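Local atomic coordinates of seryl-tRNA synthetase (Pyrococcus horikoshii, PDB entry 2DQ0), a protein that catalyses the ATP-dependent attachment of serine to tRNA(Ser), and probably also to tRNA(Sec), as a homodimeric class-II synthetase. Residues Pro125-Arg133 and Phe331-Asn342. Sequence-based numbering, arbitrary orientation.
Sequences PIRFWGKAR and FQELEIPYRVVN
Strands 125-129 and 338-342 pair antiparallel: Trp-129 and Tyr-338 exchange both backbone bonds, Trp-129 N to Tyr-338 O at 2.9 Å and Tyr-338 N to Trp-129 O at 3.0 Å. Further along, Ile-126 and Arg-127 both sit opposite Val-340, a classic beta bulge. Val-340 O accepts the amide of Ile-126, while Val-340 N donates to Arg-127 O.

The indole of Trp-129 does most of the side-chain work. A chi1 of -178° swings the ring away from the backbone N, past Tyr-338 to the end of helix 316-333. There Gln-332 lies flat against one face: its CG stands 3.5 Å from the centroid of the five-membered ring, a CH-pi contact, and its amide stacks nearly parallel to the indole. The far rim of the six-membered ring meets the 335-337 turn, CZ3 lying 3.6 Å from Ile-336 O. Trp-129 CB in turn covers one face of the Tyr-338 ring, 3.8 Å from its centroid. Cutting the indole back to an alanine here would keep that CB but is likely to leave Gln-332 without its stacking partner and open a gap beside the turn.

Val-340 CG1 packs against one face of the Arg-127 guanidinium, toward its rim, because the bend at chi3 folds the chain back over the valine; Arg-127 NH2 forms a salt bridge with Glu-328. On the other face of the sheet, Arg-339 runs alongside Phe-128, its CB 3.3 Å from Phe-128 CD2, and carries its guanidinium to Glu-359.

Helix 316-333 ends in a Schellman motif at Glu-335, and the chain turns through Pro-337 into strand 338-342. That strand is flanked by 125-129 and 354-362, so the contact adds an edge strand to the largely antiparallel sheet of the class-II catalytic core, with helix 316-333 against the Trp-129 and Tyr-338 side.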
loop_
_atom_site.group_PDB
_atom_site.type_symbol
_atom_site.label_atom_id
_atom_site.label_comp_id
_atom_site.label_asym_id
_atom_site.label_seq_id
_atom_site.Cartn_x
_atom_site.Cartn_y
_atom_site.Cartn_z
ATOM N N PRO A 125 -21.526 -16.631 -21.740
ATOM C CA PRO A 125 -20.246 -17.312 -21.998
ATOM C C PRO A 125 -20.070 -17.251 -23.506
ATOM O O PRO A 125 -21.036 -17.461 -24.231
ATOM C CB PRO A 125 -20.499 -18.742 -21.518
ATOM C CG PRO A 125 -21.600 -18.589 -20.509
ATOM C CD PRO A 125 -22.506 -17.556 -21.152
ATOM N N ILE A 126 -18.864 -16.969 -23.986
ATOM C CA ILE A 126 -18.655 -16.857 -25.427
ATOM C C ILE A 126 -17.455 -17.626 -25.914
ATOM O O ILE A 126 -17.189 -17.681 -27.106
ATOM C CB ILE A 126 -18.452 -15.384 -25.847
ATOM C CG1 ILE A 126 -17.240 -14.798 -25.117
ATOM C CG2 ILE A 126 -19.702 -14.559 -25.537
ATOM C CD1 ILE A 126 -16.917 -13.389 -25.534
ATOM N N ARG A 127 -16.734 -18.240 -24.995
ATOM C CA ARG A 127 -15.530 -18.953 -25.365
ATOM C C ARG A 127 -15.076 -19.840 -24.196
ATOM O O ARG A 127 -15.252 -19.491 -23.031
ATOM C CB ARG A 127 -14.467 -17.903 -25.750
ATOM C CG ARG A 127 -13.105 -18.457 -26.086
ATOM C CD ARG A 127 -12.292 -17.555 -27.032
ATOM N NE ARG A 127 -11.884 -16.225 -26.544
ATOM C CZ ARG A 127 -12.663 -15.141 -26.531
ATOM N NH1 ARG A 127 -13.909 -15.205 -26.955
ATOM N NH2 ARG A 127 -12.174 -13.968 -26.155
ATOM N N PHE A 128 -14.518 -21.003 -24.507
ATOM C CA PHE A 128 -14.054 -21.915 -23.477
ATOM C C PHE A 128 -12.703 -22.469 -23.866
ATOM O O PHE A 128 -12.434 -22.654 -25.046
ATOM C CB PHE A 128 -15.016 -23.086 -23.314
ATOM C CG PHE A 128 -16.407 -22.684 -22.967
ATOM C CD1 PHE A 128 -17.310 -22.341 -23.964
ATOM C CD2 PHE A 128 -16.830 -22.685 -21.637
ATOM C CE1 PHE A 128 -18.616 -22.008 -23.648
ATOM C CE2 PHE A 128 -18.132 -22.357 -21.304
ATOM C CZ PHE A 128 -19.035 -22.017 -22.312
ATOM N N TRP A 129 -11.863 -22.765 -22.880
ATOM C CA TRP A 129 -10.541 -23.295 -23.175
ATOM C C TRP A 129 -10.099 -24.292 -22.103
ATOM O O TRP A 129 -10.417 -24.111 -20.934
ATOM C CB TRP A 129 -9.542 -22.124 -23.257
ATOM C CG TRP A 129 -8.149 -22.554 -23.617
ATOM C CD1 TRP A 129 -7.626 -22.687 -24.877
ATOM C CD2 TRP A 129 -7.160 -23.077 -22.720
ATOM N NE1 TRP A 129 -6.382 -23.276 -24.817
ATOM C CE2 TRP A 129 -6.073 -23.528 -23.507
ATOM C CE3 TRP A 129 -7.093 -23.220 -21.327
ATOM C CZ2 TRP A 129 -4.936 -24.111 -22.947
ATOM C CZ3 TRP A 129 -5.956 -23.804 -20.770
ATOM C CH2 TRP A 129 -4.897 -24.242 -21.581
ATOM N N GLY A 130 -9.384 -25.346 -22.500
ATOM C CA GLY A 130 -8.859 -26.312 -21.536
ATOM C C GLY A 130 -9.646 -27.555 -21.150
ATOM O O GLY A 130 -10.805 -27.727 -21.535
ATOM N N LYS A 131 -9.001 -28.428 -20.376
ATOM C CA LYS A 131 -9.620 -29.677 -19.916
ATOM C C LYS A 131 -9.789 -29.662 -18.403
ATOM O O LYS A 131 -8.858 -29.948 -17.644
ATOM C CB LYS A 131 -8.769 -30.879 -20.317
ATOM C CG LYS A 131 -9.279 -32.211 -19.795
ATOM C CD LYS A 131 -8.462 -33.348 -20.394
ATOM C CE LYS A 131 -8.972 -34.720 -19.989
ATOM N NZ LYS A 131 -8.097 -35.811 -20.531
ATOM N N ALA A 132 -11.003 -29.330 -17.988
ATOM C CA ALA A 132 -11.355 -29.235 -16.586
ATOM C C ALA A 132 -11.361 -30.554 -15.854
ATOM O O ALA A 132 -11.782 -31.584 -16.378
ATOM C CB ALA A 132 -12.722 -28.574 -16.443
ATOM N N ARG A 133 -10.886 -30.508 -14.620
ATOM C CA ARG A 133 -10.879 -31.679 -13.777
ATOM C C ARG A 133 -12.060 -31.459 -12.837
ATOM O O ARG A 133 -12.019 -30.606 -11.965
ATOM C CB ARG A 133 -9.558 -31.766 -13.034
ATOM C CG ARG A 133 -8.364 -31.821 -14.003
ATOM C CD ARG A 133 -7.005 -31.677 -13.300
ATOM N NE ARG A 133 -6.764 -32.714 -12.307
ATOM C CZ ARG A 133 -6.001 -32.540 -11.229
ATOM N NH1 ARG A 133 -5.410 -31.368 -11.014
ATOM N NH2 ARG A 133 -5.838 -33.529 -10.354
ATOM N N PHE A 331 -3.226 -17.361 -18.940
ATOM C CA PHE A 331 -3.842 -18.488 -18.268
ATOM C C PHE A 331 -3.715 -19.788 -19.035
ATOM O O PHE A 331 -3.696 -20.864 -18.435
ATOM C CB PHE A 331 -5.281 -18.152 -17.900
ATOM C CG PHE A 331 -5.369 -17.202 -16.736
ATOM C CD1 PHE A 331 -5.492 -17.697 -15.423
ATOM C CD2 PHE A 331 -5.225 -15.811 -16.940
ATOM C CE1 PHE A 331 -5.466 -16.827 -14.324
ATOM C CE2 PHE A 331 -5.195 -14.929 -15.860
ATOM C CZ PHE A 331 -5.317 -15.433 -14.534
ATOM N N GLN A 332 -3.601 -19.706 -20.356
ATOM C CA GLN A 332 -3.388 -20.926 -21.124
ATOM C C GLN A 332 -1.975 -21.449 -20.807
ATOM O O GLN A 332 -1.799 -22.649 -20.560
ATOM C CB GLN A 332 -3.557 -20.677 -22.617
ATOM C CG GLN A 332 -4.982 -20.350 -22.988
ATOM C CD GLN A 332 -5.138 -19.984 -24.443
ATOM O OE1 GLN A 332 -6.209 -19.562 -24.877
ATOM N NE2 GLN A 332 -4.075 -20.145 -25.206
ATOM N N GLU A 333 -0.974 -20.567 -20.769
ATOM C CA GLU A 333 0.381 -21.026 -20.437
ATOM C C GLU A 333 0.415 -21.583 -19.001
ATOM O O GLU A 333 1.146 -22.532 -18.693
ATOM C CB GLU A 333 1.399 -19.890 -20.603
ATOM C CG GLU A 333 1.462 -19.341 -22.043
ATOM C CD GLU A 333 2.814 -18.727 -22.417
ATOM O OE1 GLU A 333 2.925 -17.478 -22.475
ATOM O OE2 GLU A 333 3.763 -19.505 -22.653
ATOM N N LEU A 334 -0.391 -20.981 -18.130
ATOM C CA LEU A 334 -0.501 -21.391 -16.741
ATOM C C LEU A 334 -1.326 -22.685 -16.660
ATOM O O LEU A 334 -1.534 -23.239 -15.573
ATOM C CB LEU A 334 -1.177 -20.274 -15.942
ATOM C CG LEU A 334 -0.327 -19.445 -14.983
ATOM C CD1 LEU A 334 1.113 -19.612 -15.293
ATOM C CD2 LEU A 334 -0.735 -17.997 -15.047
ATOM N N GLU A 335 -1.790 -23.147 -17.823
ATOM C CA GLU A 335 -2.582 -24.371 -17.941
ATOM C C GLU A 335 -3.826 -24.317 -17.048
ATOM O O GLU A 335 -4.107 -25.251 -16.281
ATOM C CB GLU A 335 -1.732 -25.594 -17.566
ATOM C CG GLU A 335 -0.421 -25.753 -18.338
ATOM C CD GLU A 335 0.449 -26.891 -17.800
ATOM O OE1 GLU A 335 1.702 -26.804 -17.884
ATOM O OE2 GLU A 335 -0.122 -27.884 -17.291
ATOM N N ILE A 336 -4.569 -23.219 -17.150
ATOM C CA ILE A 336 -5.777 -23.065 -16.347
ATOM C C ILE A 336 -7.020 -23.024 -17.226
ATOM O O ILE A 336 -7.251 -22.054 -17.956
ATOM C CB ILE A 336 -5.738 -21.777 -15.477
ATOM C CG1 ILE A 336 -4.510 -21.800 -14.553
ATOM C CG2 ILE A 336 -7.007 -21.699 -14.617
ATOM C CD1 ILE A 336 -4.528 -22.922 -13.491
ATOM N N PRO A 337 -7.842 -24.077 -17.164
ATOM C CA PRO A 337 -9.049 -24.080 -17.994
ATOM C C PRO A 337 -9.976 -22.932 -17.563
ATOM O O PRO A 337 -10.047 -22.577 -16.394
ATOM C CB PRO A 337 -9.617 -25.489 -17.782
ATOM C CG PRO A 337 -9.197 -25.813 -16.364
ATOM C CD PRO A 337 -7.788 -25.245 -16.261
ATOM N N TYR A 338 -10.672 -22.344 -18.525
ATOM C CA TYR A 338 -11.524 -21.200 -18.243
ATOM C C TYR A 338 -12.568 -21.025 -19.331
ATOM O O TYR A 338 -12.614 -21.765 -20.318
ATOM C CB TYR A 338 -10.654 -19.933 -18.187
ATOM C CG TYR A 338 -10.027 -19.543 -19.529
ATOM C CD1 TYR A 338 -10.756 -18.836 -20.482
ATOM C CD2 TYR A 338 -8.717 -19.921 -19.857
ATOM C CE1 TYR A 338 -10.211 -18.514 -21.734
ATOM C CE2 TYR A 338 -8.154 -19.604 -21.114
ATOM C CZ TYR A 338 -8.913 -18.903 -22.048
ATOM O OH TYR A 338 -8.398 -18.626 -23.302
ATOM N N ARG A 339 -13.398 -20.018 -19.137
ATOM C CA ARG A 339 -14.424 -19.671 -20.091
ATOM C C ARG A 339 -14.448 -18.134 -20.022
ATOM O O ARG A 339 -14.292 -17.565 -18.944
ATOM C CB ARG A 339 -15.775 -20.276 -19.662
ATOM C CG ARG A 339 -16.393 -19.628 -18.436
ATOM C CD ARG A 339 -17.724 -20.223 -18.035
ATOM N NE ARG A 339 -18.387 -19.303 -17.120
ATOM C CZ ARG A 339 -19.692 -19.273 -16.879
ATOM N NH1 ARG A 339 -20.190 -18.379 -16.034
ATOM N NH2 ARG A 339 -20.499 -20.134 -17.484
ATOM N N VAL A 340 -14.571 -17.443 -21.149
ATOM C CA VAL A 340 -14.617 -15.995 -21.040
ATOM C C VAL A 340 -16.052 -15.596 -21.264
ATOM O O VAL A 340 -16.762 -16.180 -22.078
ATOM C CB VAL A 340 -13.637 -15.253 -22.013
ATOM C CG1 VAL A 340 -12.785 -16.246 -22.763
ATOM C CG2 VAL A 340 -14.392 -14.303 -22.911
ATOM N N VAL A 341 -16.472 -14.588 -20.523
ATOM C CA VAL A 341 -17.845 -14.157 -20.558
ATOM C C VAL A 341 -18.061 -12.716 -20.997
ATOM O O VAL A 341 -17.221 -11.857 -20.768
ATOM C CB VAL A 341 -18.447 -14.382 -19.142
ATOM C CG1 VAL A 341 -19.725 -13.617 -18.971
ATOM C CG2 VAL A 341 -18.681 -15.866 -18.913
ATOM N N ASN A 342 -19.183 -12.463 -21.661
ATOM C CA ASN A 342 -19.521 -11.112 -22.044
ATOM C C ASN A 342 -20.493 -10.694 -20.954
ATOM O O ASN A 342 -21.567 -11.271 -20.786
ATOM C CB ASN A 342 -20.207 -11.066 -23.403
ATOM C CG ASN A 342 -20.498 -9.635 -23.865
ATOM O OD1 ASN A 342 -20.235 -8.654 -23.144
ATOM N ND2 ASN A 342 -21.050 -9.512 -25.072
#